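Side-chain contacts in HTH-type dhaKLM operon transcriptional activator DhaS (Lactococcus lactis, PDB 2IU5), which binds an inverted repeat at the dhaKLM promoter and, in complex with DhaQ and upon activation by dihydroxyacetone, switches on transcription of that operon: residues I34-I39 / Q48-Y53; W63-D68 / E111-I116; I116-L121 / A152-T157. The protein carries 1 engineered substitution. All coordinates share one frame; numbering follows the deposited sequence.

Interaction 1 of 3, residues I34-I39 / Q48-Y53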
loop_
_atom_site.group_PDB
_atom_site.type_symbol
_atom_site.label_atom_id
_atom_site.label_comp_id
_atom_site.label_asym_id
_atom_site.label_seq_id
_atom_site.Cartn_x
_atom_site.Cartn_y
_atom_site.Cartn_z
ATOM N N ILE A 34 5.674 -24.987 -17.460
ATOM C CA ILE A 34 5.191 -26.094 -16.655
ATOM C C ILE A 34 3.867 -26.626 -17.193
ATOM O O ILE A 34 2.844 -25.958 -17.074
ATOM C CB ILE A 34 5.006 -25.655 -15.175
ATOM C CG1 ILE A 34 6.341 -25.214 -14.585
ATOM C CG2 ILE A 34 4.421 -26.795 -14.351
ATOM C CD1 ILE A 34 6.107 -24.316 -13.388
ATOM N N SER A 35 3.874 -27.815 -17.786
ATOM C CA SER A 35 2.622 -28.352 -18.333
ATOM C C SER A 35 1.890 -29.173 -17.288
ATOM O O SER A 35 2.459 -29.544 -16.265
ATOM C CB SER A 35 2.938 -29.280 -19.507
ATOM O OG SER A 35 3.730 -30.357 -19.029
ATOM N N VAL A 36 0.612 -29.473 -17.531
ATOM C CA VAL A 36 -0.095 -30.424 -16.685
ATOM C C VAL A 36 0.628 -31.768 -16.622
ATOM O O VAL A 36 0.730 -32.394 -15.567
ATOM C CB VAL A 36 -1.541 -30.599 -17.134
ATOM C CG1 VAL A 36 -2.186 -31.780 -16.412
ATOM C CG2 VAL A 36 -2.321 -29.323 -16.839
ATOM N N SER A 37 1.140 -32.224 -17.761
ATOM C CA SER A 37 1.945 -33.441 -17.747
ATOM C C SER A 37 3.095 -33.333 -16.737
ATOM O O SER A 37 3.321 -34.274 -15.975
ATOM C CB SER A 37 2.467 -33.710 -19.148
ATOM O OG SER A 37 1.365 -33.869 -20.031
ATOM N N ASP A 38 3.814 -32.202 -16.730
ATOM C CA ASP A 38 4.943 -32.021 -15.808
ATOM C C ASP A 38 4.461 -32.085 -14.356
ATOM O O ASP A 38 5.074 -32.753 -13.512
ATOM C CB ASP A 38 5.643 -30.667 -16.010
ATOM C CG ASP A 38 6.353 -30.538 -17.334
ATOM O OD1 ASP A 38 6.789 -31.582 -17.884
ATOM O OD2 ASP A 38 6.485 -29.382 -17.831
ATOM N N ILE A 39 3.362 -31.392 -14.071
ATOM C CA ILE A 39 2.823 -31.350 -12.705
ATOM C C ILE A 39 2.520 -32.750 -12.211
ATOM O O ILE A 39 2.870 -33.123 -11.087
ATOM C CB ILE A 39 1.566 -30.476 -12.643
ATOM C CG1 ILE A 39 1.977 -29.023 -12.862
ATOM C CG2 ILE A 39 0.883 -30.573 -11.264
ATOM C CD1 ILE A 39 0.771 -28.105 -13.190
ATOM N N GLN A 48 -4.523 -37.996 -16.103
ATOM C CA GLN A 48 -5.938 -37.700 -16.281
ATOM C C GLN A 48 -6.613 -37.288 -14.963
ATOM O O GLN A 48 -7.621 -36.576 -14.955
ATOM C CB GLN A 48 -6.639 -38.907 -16.896
ATOM C CG GLN A 48 -8.070 -38.631 -17.337
ATOM C CD GLN A 48 -8.163 -37.507 -18.357
ATOM O OE1 GLN A 48 -7.324 -37.394 -19.257
ATOM N NE2 GLN A 48 -9.191 -36.666 -18.218
ATOM N N THR A 49 -6.062 -37.732 -13.841
ATOM C CA THR A 49 -6.633 -37.435 -12.527
ATOM C C THR A 49 -6.677 -35.924 -12.280
ATOM O O THR A 49 -7.553 -35.439 -11.564
ATOM C CB THR A 49 -5.846 -38.161 -11.409
ATOM O OG1 THR A 49 -5.961 -39.577 -11.604
ATOM C CG2 THR A 49 -6.388 -37.817 -10.046
ATOM N N PHE A 50 -5.749 -35.182 -12.865
ATOM C CA PHE A 50 -5.713 -33.721 -12.687
ATOM C C PHE A 50 -7.076 -33.151 -13.003
ATOM O O PHE A 50 -7.545 -32.233 -12.329
ATOM C CB PHE A 50 -4.668 -33.141 -13.638
ATOM C CG PHE A 50 -4.516 -31.631 -13.607
ATOM C CD1 PHE A 50 -3.582 -31.036 -12.765
ATOM C CD2 PHE A 50 -5.294 -30.821 -14.433
ATOM C CE1 PHE A 50 -3.422 -29.652 -12.732
ATOM C CE2 PHE A 50 -5.135 -29.436 -14.403
ATOM C CZ PHE A 50 -4.215 -28.858 -13.567
ATOM N N TYR A 51 -7.728 -33.696 -14.024
ATOM C CA TYR A 51 -8.984 -33.128 -14.536
ATOM C C TYR A 51 -10.227 -33.459 -13.721
ATOM O O TYR A 51 -11.343 -32.972 -13.988
ATOM C CB TYR A 51 -9.109 -33.560 -16.008
ATOM C CG TYR A 51 -7.962 -32.936 -16.753
ATOM C CD1 TYR A 51 -7.998 -31.588 -17.109
ATOM C CD2 TYR A 51 -6.844 -33.682 -17.092
ATOM C CE1 TYR A 51 -6.932 -31.005 -17.792
ATOM C CE2 TYR A 51 -5.777 -33.104 -17.775
ATOM C CZ TYR A 51 -5.838 -31.768 -18.119
ATOM O OH TYR A 51 -4.792 -31.180 -18.797
ATOM N N ASN A 52 -10.050 -34.293 -12.704
ATOM C CA ASN A 52 -11.120 -34.457 -11.734
ATOM C C ASN A 52 -11.203 -33.203 -10.882
ATOM O O ASN A 52 -12.195 -33.017 -10.181
ATOM C CB ASN A 52 -10.842 -35.666 -10.855
ATOM C CG ASN A 52 -11.191 -36.972 -11.546
ATOM O OD1 ASN A 52 -10.493 -37.970 -11.395
ATOM N ND2 ASN A 52 -12.274 -36.966 -12.307
ATOM N N TYR A 53 -10.178 -32.353 -10.944
ATOM C CA TYR A 53 -10.043 -31.248 -9.995
ATOM C C TYR A 53 -9.830 -29.873 -10.628
ATOM O O TYR A 53 -10.354 -28.883 -10.127
ATOM C CB TYR A 53 -8.914 -31.523 -9.009
ATOM C CG TYR A 53 -9.078 -32.839 -8.291
ATOM C CD1 TYR A 53 -10.030 -32.989 -7.290
ATOM C CD2 TYR A 53 -8.284 -33.933 -8.618
ATOM C CE1 TYR A 53 -10.181 -34.206 -6.631
ATOM C CE2 TYR A 53 -8.429 -35.152 -7.966
ATOM C CZ TYR A 53 -9.368 -35.275 -6.985
ATOM O OH TYR A 53 -9.497 -36.495 -6.347
#
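Val36 drives one methyl onto a face of the Phe50 ring: CG1 sits 3.6 Å from Phe50 CG, and its line to the ring centre leans only 21° from the ring normal, a CH-pi contact shifted toward the rim. CG1 lies anti to its own backbone N (chi1 169°), while the second methyl, CG2, reaches the far half of the same ring, 3.7 Å from Phe50 CE2. A branched residue suits the place because both methyls are used. Phe50 is extended, its CG also anti to the backbone N (chi1 179°), which carries the ring across toward the helix. Tyr51 closes over the valine from another direction, its OH 3.6 Å from Val36 CG1. The two aromatic rings also brace each other: Phe50 CD2 stands over the centre of the Tyr51 ring, and Tyr51 CD1 lies in the plane of Phe50 at its edge. Ile39, one turn on from Val36, adds a looser touch of CD1 on Phe50 CE1 at 4.5 Å.

The start of helix 36-43 is fixed by a capping box. Ser35 OG accepts from Asp38 N at 2.9 Å, and Ser35 N gives a nearly straight bond to Asp38 OD2. Both segments belong to the predicted helix-turn-helix of this TetR-family activator. Ile39 also packs on Phe22 and Leu60, tying the motif to helices 13-28 and 57-73. While Ser35 and Asp38 satisfy the first turn, the contact is mostly apolar, methyls against the Phe50 face with the Tyr51 hydroxyl beside Val36, and its stability probably rests on close fit and water exclusion.

Interaction 2 of 3, residues W63-D68 / E111-I116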
loop_
_atom_site.group_PDB
_atom_site.type_symbol
_atom_site.label_atom_id
_atom_site.label_comp_id
_atom_site.label_asym_id
_atom_site.label_seq_id
_atom_site.Cartn_x
_atom_site.Cartn_y
_atom_site.Cartn_z
ATOM N N TRP A 63 -6.676 -21.852 -7.026
ATOM C CA TRP A 63 -6.930 -22.714 -5.879
ATOM C C TRP A 63 -5.816 -22.564 -4.848
ATOM O O TRP A 63 -6.078 -22.467 -3.635
ATOM C CB TRP A 63 -7.109 -24.191 -6.316
ATOM C CG TRP A 63 -7.535 -25.022 -5.142
ATOM C CD1 TRP A 63 -8.798 -25.162 -4.675
ATOM C CD2 TRP A 63 -6.697 -25.803 -4.283
ATOM N NE1 TRP A 63 -8.819 -25.984 -3.583
ATOM C CE2 TRP A 63 -7.540 -26.393 -3.316
ATOM C CE3 TRP A 63 -5.325 -26.067 -4.229
ATOM C CZ2 TRP A 63 -7.063 -27.234 -2.312
ATOM C CZ3 TRP A 63 -4.851 -26.900 -3.229
ATOM C CH2 TRP A 63 -5.720 -27.473 -2.280
ATOM N N ILE A 64 -4.571 -22.537 -5.314
ATOM C CA ILE A 64 -3.441 -22.378 -4.407
ATOM C C ILE A 64 -3.573 -21.070 -3.625
ATOM O O ILE A 64 -3.373 -21.047 -2.411
ATOM C CB ILE A 64 -2.134 -22.414 -5.195
ATOM C CG1 ILE A 64 -1.815 -23.865 -5.551
ATOM C CG2 ILE A 64 -0.984 -21.834 -4.392
ATOM C CD1 ILE A 64 -0.790 -23.950 -6.695
ATOM N N PHE A 65 -3.911 -19.989 -4.316
ATOM C CA PHE A 65 -3.996 -18.684 -3.652
ATOM C C PHE A 65 -5.090 -18.742 -2.584
ATOM O O PHE A 65 -4.906 -18.285 -1.441
ATOM C CB PHE A 65 -4.362 -17.605 -4.678
ATOM C CG PHE A 65 -3.346 -17.404 -5.777
ATOM C CD1 PHE A 65 -2.006 -17.722 -5.603
ATOM C CD2 PHE A 65 -3.762 -16.890 -6.992
ATOM C CE1 PHE A 65 -1.098 -17.521 -6.647
ATOM C CE2 PHE A 65 -2.864 -16.692 -8.019
ATOM C CZ PHE A 65 -1.550 -17.007 -7.847
ATOM N N GLU A 66 -6.242 -19.302 -2.926
ATOM C CA GLU A 66 -7.363 -19.291 -1.982
ATOM C C GLU A 66 -7.068 -20.200 -0.795
ATOM O O GLU A 66 -7.319 -19.843 0.360
ATOM C CB GLU A 66 -8.617 -19.792 -2.673
ATOM C CG GLU A 66 -9.192 -18.835 -3.672
ATOM C CD GLU A 66 -10.375 -19.449 -4.404
ATOM O OE1 GLU A 66 -10.499 -20.703 -4.466
ATOM O OE2 GLU A 66 -11.180 -18.658 -4.917
ATOM N N ASN A 67 -6.535 -21.375 -1.077
ATOM C CA ASN A 67 -6.327 -22.371 -0.037
ATOM C C ASN A 67 -5.188 -21.974 0.888
ATOM O O ASN A 67 -5.306 -22.080 2.107
ATOM C CB ASN A 67 -5.942 -23.692 -0.679
ATOM C CG ASN A 67 -5.554 -24.734 0.352
ATOM O OD1 ASN A 67 -6.423 -25.406 0.900
ATOM N ND2 ASN A 67 -4.245 -24.872 0.623
ATOM N N ASP A 68 -4.079 -21.522 0.319
ATOM C CA ASP A 68 -2.866 -21.391 1.128
ATOM C C ASP A 68 -3.031 -20.227 2.106
ATOM O O ASP A 68 -2.680 -20.339 3.282
ATOM C CB ASP A 68 -1.636 -21.164 0.245
ATOM C CG ASP A 68 -1.127 -22.453 -0.395
ATOM O OD1 ASP A 68 -1.801 -23.505 -0.276
ATOM O OD2 ASP A 68 -0.046 -22.390 -1.007
ATOM N N GLU A 111 -2.000 -8.331 -7.071
ATOM C CA GLU A 111 -1.708 -7.335 -6.030
ATOM C C GLU A 111 -2.971 -7.053 -5.224
ATOM O O GLU A 111 -2.923 -6.852 -4.011
ATOM C CB GLU A 111 -1.214 -6.032 -6.667
ATOM C CG GLU A 111 -0.963 -4.889 -5.686
ATOM C CD GLU A 111 -0.432 -3.636 -6.371
ATOM O OE1 GLU A 111 0.801 -3.397 -6.336
ATOM O OE2 GLU A 111 -1.244 -2.882 -6.949
ATOM N N HIS A 112 -4.106 -7.039 -5.906
ATOM C CA HIS A 112 -5.364 -6.737 -5.233
ATOM C C HIS A 112 -5.802 -7.886 -4.342
ATOM O O HIS A 112 -6.242 -7.675 -3.215
ATOM C CB HIS A 112 -6.436 -6.383 -6.257
ATOM C CG HIS A 112 -6.005 -5.324 -7.221
ATOM N ND1 HIS A 112 -5.549 -4.088 -6.810
ATOM C CD2 HIS A 112 -5.958 -5.315 -8.574
ATOM C CE1 HIS A 112 -5.239 -3.364 -7.873
ATOM N NE2 HIS A 112 -5.478 -4.085 -8.955
ATOM N N PHE A 113 -5.677 -9.104 -4.852
ATOM C CA PHE A 113 -5.923 -10.282 -4.041
ATOM C C PHE A 113 -5.003 -10.278 -2.809
ATOM O O PHE A 113 -5.426 -10.584 -1.697
ATOM C CB PHE A 113 -5.695 -11.534 -4.888
ATOM C CG PHE A 113 -5.859 -12.789 -4.110
ATOM C CD1 PHE A 113 -7.107 -13.387 -3.978
ATOM C CD2 PHE A 113 -4.760 -13.367 -3.499
ATOM C CE1 PHE A 113 -7.249 -14.559 -3.242
ATOM C CE2 PHE A 113 -4.891 -14.531 -2.765
ATOM C CZ PHE A 113 -6.133 -15.127 -2.637
ATOM N N PHE A 114 -3.739 -9.922 -3.018
ATOM C CA PHE A 114 -2.704 -9.994 -1.965
ATOM C C PHE A 114 -3.116 -9.012 -0.853
ATOM O O PHE A 114 -3.052 -9.335 0.347
ATOM C CB PHE A 114 -1.355 -9.627 -2.589
ATOM C CG PHE A 114 -0.141 -9.954 -1.753
ATOM C CD1 PHE A 114 0.115 -11.236 -1.257
ATOM C CD2 PHE A 114 0.765 -8.939 -1.468
ATOM C CE1 PHE A 114 1.266 -11.483 -0.486
ATOM C CE2 PHE A 114 1.909 -9.179 -0.705
ATOM C CZ PHE A 114 2.163 -10.448 -0.214
ATOM N N LEU A 115 -3.546 -7.823 -1.259
ATOM C CA LEU A 115 -3.955 -6.816 -0.290
ATOM C C LEU A 115 -5.120 -7.341 0.529
ATOM O O LEU A 115 -5.146 -7.185 1.743
ATOM C CB LEU A 115 -4.292 -5.488 -0.973
ATOM C CG LEU A 115 -4.894 -4.428 -0.040
ATOM C CD1 LEU A 115 -3.848 -3.999 0.990
ATOM C CD2 LEU A 115 -5.376 -3.239 -0.865
ATOM N N ILE A 116 -6.080 -7.965 -0.142
ATOM C CA ILE A 116 -7.238 -8.519 0.558
ATOM C C ILE A 116 -6.800 -9.561 1.597
ATOM O O ILE A 116 -7.375 -9.622 2.689
ATOM C CB ILE A 116 -8.229 -9.104 -0.439
ATOM C CG1 ILE A 116 -8.953 -7.975 -1.185
ATOM C CG2 ILE A 116 -9.250 -9.949 0.317
ATOM C CD1 ILE A 116 -9.839 -8.457 -2.329
#
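The junction between the DNA-binding part and the C-terminal regulatory part of this all-helical TetR-family protein passes through Phe65 and Phe113. Phe65 is on helix 57-73, which in relatives links the helix-turn-helix to the rest of the subunit; Phe113 is on helix 110-132. The contact is small and lopsided. Phe113 does the reaching: with CG anti to its backbone N (chi1 177°), the ring extends straight across the gap, and its far end meets the other helix at the base of Phe65 rather than at the tip of its ring. CE2 and CZ of Phe113 are each 3.7 Å from Phe65 CB. The Phe65 ring itself swings away from the meeting point, so the two rings come no closer than a centroid distance of 5.9 Å, with planes at 42°, neither stacked nor edge-to-face.

Phenylalanine suits position 113: Phe65 CA and Phe113 CA are 8.6 Å apart, a separation that a flat, rigid phenyl ring can span. An apolar side chain suits position 65 as well: its ring is received by Phe99, Tyr100 and Ile103 of helix 97-106 and meets the ring of Phe110. Phe114, the residue after Phe113, turns instead to helix 139-163, where it packs on Cys154 and Thr157.

Glu66 flanks the contact at its margin. Away from Phe113, Asn67 ND2 donates to Asp68 OD1 at 2.9 Å, while Asp68 OD2 takes a salt bridge from Lys23 and a hydrogen bond from Tyr92. At the junction proper, the nearest polar atom to the phenyl is the carbonyl oxygen of Phe65, which lies near the plane of the Phe113 ring, off its edge, 3.6 Å from CZ.

Interaction 3 of 3, residues I116-L121 / A152-T157; sequences IQWENL and AICAIT
The indole of Trp118 takes the CG2 methyl of Ile153 squarely on one face, over the six-membered ring: 3.4 Å from its centroid and 9° off the normal, a textbook CH-pi contact. Cys154 N lies over the same face, nearer the rim. Phe114, from the preceding turn, meets the indole edge-to-face, and Leu86, Leu89 and Leu93 of helix 82-95 also touch it. Beside the five-membered ring, Trp118 CD1 is 3.7 Å from Cys154 CB, while Cys154 SG stands obliquely off, 5.2 Å from that ring's centroid.

Torsions make the fit. The rotation that sets Ile153 CG2 opposite its backbone N aims this methyl at the indole, and the two side chains cross at about a right angle. Thr157 and Trp118 approach each other from opposite directions: Thr157 CG2 lies 3.8 Å from Trp118 CZ2, and Thr157 OG1 is 3.4 Å from Trp118 NE1. With chi1 at 60°, OG1 folds back and donates to Ile153 O at 2.8 Å; Thr157 N reaches that oxygen from the opposite face of the carbonyl. An alanine in place of Trp118 is likely to leave the Ile153 methyl without its aromatic face and open a wide gap between the helices.

The axes of segments 116-121 and 152-157 approach to 9.3 Å at an angle of 132°, a spacing that a large flat side chain can bridge. Ile153 also packs on Tyr148 of the second subunit, so the indole backs the dimer interface. The well-defined contacts between the two helices are apolar, methyls against a polarisable ring, suited to a buried core.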
loop_
_atom_site.group_PDB
_atom_site.type_symbol
_atom_site.label_atom_id
_atom_site.label_comp_id
_atom_site.label_asym_id
_atom_site.label_seq_id
_atom_site.Cartn_x
_atom_site.Cartn_y
_atom_site.Cartn_z
ATOM N N ILE A 116 -6.080 -7.965 -0.142
ATOM C CA ILE A 116 -7.238 -8.519 0.558
ATOM C C ILE A 116 -6.800 -9.561 1.597
ATOM O O ILE A 116 -7.375 -9.622 2.689
ATOM C CB ILE A 116 -8.229 -9.104 -0.439
ATOM C CG1 ILE A 116 -8.953 -7.975 -1.185
ATOM C CG2 ILE A 116 -9.250 -9.949 0.317
ATOM C CD1 ILE A 116 -9.839 -8.457 -2.329
ATOM N N GLN A 117 -5.789 -10.363 1.275
ATOM C CA GLN A 117 -5.242 -11.330 2.246
ATOM C C GLN A 117 -4.733 -10.653 3.520
ATOM O O GLN A 117 -4.988 -11.113 4.644
ATOM C CB GLN A 117 -4.169 -12.191 1.616
ATOM C CG GLN A 117 -4.669 -12.870 0.340
ATOM C CD GLN A 117 -6.071 -13.386 0.509
ATOM O OE1 GLN A 117 -6.355 -14.238 1.368
ATOM N NE2 GLN A 117 -6.984 -12.878 -0.313
ATOM N N TRP A 118 -4.023 -9.548 3.318
ATOM C CA TRP A 118 -3.526 -8.779 4.466
ATOM C C TRP A 118 -4.661 -8.157 5.241
ATOM O O TRP A 118 -4.604 -8.077 6.481
ATOM C CB TRP A 118 -2.470 -7.743 4.035
ATOM C CG TRP A 118 -1.214 -8.427 3.600
ATOM C CD1 TRP A 118 -0.708 -8.474 2.337
ATOM C CD2 TRP A 118 -0.295 -9.175 4.426
ATOM N NE1 TRP A 118 0.454 -9.195 2.321
ATOM C CE2 TRP A 118 0.734 -9.641 3.583
ATOM C CE3 TRP A 118 -0.247 -9.497 5.786
ATOM C CZ2 TRP A 118 1.797 -10.404 4.058
ATOM C CZ3 TRP A 118 0.819 -10.260 6.257
ATOM C CH2 TRP A 118 1.818 -10.703 5.393
ATOM N N GLU A 119 -5.691 -7.714 4.527
ATOM C CA GLU A 119 -6.877 -7.229 5.213
ATOM C C GLU A 119 -7.521 -8.328 6.054
ATOM O O GLU A 119 -8.020 -8.051 7.150
ATOM C CB GLU A 119 -7.847 -6.569 4.243
ATOM C CG GLU A 119 -7.267 -5.271 3.673
ATOM C CD GLU A 119 -8.167 -4.571 2.695
ATOM O OE1 GLU A 119 -9.141 -5.189 2.192
ATOM O OE2 GLU A 119 -7.879 -3.376 2.435
ATOM N N ASN A 120 -7.495 -9.554 5.534
ATOM C CA ASN A 120 -8.126 -10.657 6.258
ATOM C C ASN A 120 -7.285 -10.898 7.519
ATOM O O ASN A 120 -7.836 -11.141 8.591
ATOM C CB ASN A 120 -8.169 -11.900 5.363
ATOM C CG ASN A 120 -9.273 -11.818 4.309
ATOM O OD1 ASN A 120 -10.116 -10.934 4.335
ATOM N ND2 ASN A 120 -9.248 -12.760 3.372
ATOM N N LEU A 121 -5.963 -10.819 7.379
ATOM C CA LEU A 121 -5.088 -10.978 8.549
ATOM C C LEU A 121 -5.408 -9.893 9.584
ATOM O O LEU A 121 -5.581 -10.196 10.768
ATOM C CB LEU A 121 -3.614 -10.950 8.141
ATOM C CG LEU A 121 -2.688 -11.060 9.361
ATOM C CD1 LEU A 121 -2.909 -12.295 10.233
ATOM C CD2 LEU A 121 -1.237 -10.871 9.011
ATOM N N ALA A 152 0.187 -1.130 4.531
ATOM C CA ALA A 152 1.620 -1.079 4.856
ATOM C C ALA A 152 2.263 -2.443 4.672
ATOM O O ALA A 152 3.276 -2.568 3.987
ATOM C CB ALA A 152 1.835 -0.600 6.272
ATOM N N ILE A 153 1.685 -3.469 5.274
ATOM C CA ILE A 153 2.300 -4.779 5.180
ATOM C C ILE A 153 2.250 -5.306 3.745
ATOM O O ILE A 153 3.195 -5.950 3.288
ATOM C CB ILE A 153 1.690 -5.757 6.181
ATOM C CG1 ILE A 153 1.810 -5.207 7.611
ATOM C CG2 ILE A 153 2.366 -7.112 6.008
ATOM C CD1 ILE A 153 0.862 -5.872 8.624
ATOM N N CYS A 154 1.165 -5.036 3.022
ATOM C CA CYS A 154 1.069 -5.474 1.638
ATOM C C CYS A 154 2.220 -4.884 0.825
ATOM O O CYS A 154 2.892 -5.581 0.053
ATOM C CB CYS A 154 -0.282 -5.039 1.066
ATOM S SG CYS A 154 -0.539 -5.516 -0.649
ATOM N N ALA A 155 2.457 -3.585 0.995
ATOM C CA ALA A 155 3.472 -2.887 0.214
ATOM C C ALA A 155 4.878 -3.389 0.543
ATOM O O ALA A 155 5.703 -3.606 -0.346
ATOM C CB ALA A 155 3.389 -1.384 0.472
ATOM N N ILE A 156 5.139 -3.568 1.831
ATOM C CA ILE A 156 6.458 -3.965 2.302
ATOM C C ILE A 156 6.748 -5.394 1.843
ATOM O O ILE A 156 7.846 -5.682 1.362
ATOM C CB ILE A 156 6.533 -3.897 3.829
ATOM C CG1 ILE A 156 6.528 -2.435 4.293
ATOM C CG2 ILE A 156 7.747 -4.661 4.325
ATOM C CD1 ILE A 156 7.771 -1.697 3.947
ATOM N N THR A 157 5.774 -6.281 1.981
ATOM C CA THR A 157 6.021 -7.687 1.644
ATOM C C THR A 157 6.076 -7.902 0.139
ATOM O O THR A 157 6.916 -8.657 -0.348
ATOM C CB THR A 157 5.011 -8.644 2.307
ATOM O OG1 THR A 157 3.686 -8.316 1.869
ATOM C CG2 THR A 157 5.114 -8.559 3.812
#

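The three contacts follow one another along the chain, each closing before the next opens, and lead from the DNA-binding end to the dimer-forming body. Interaction 1 belongs to the predicted helix-turn-helix; its centre is 22 Å from that of interaction 2 and 31 Å from that of interaction 3, on the opposite side of the chain's centre from the latter. Helix 57-73, next after helix 36-43, carries one half of interaction 2. Helix 110-132 serves both interactions 2 and 3, whose centres are 11 Å apart; they share Ile116 and touch through Phe114 and Thr157. Helix 110-132 thus packs on both the linking helix 57-73 and the dimer-facing helix 139-163.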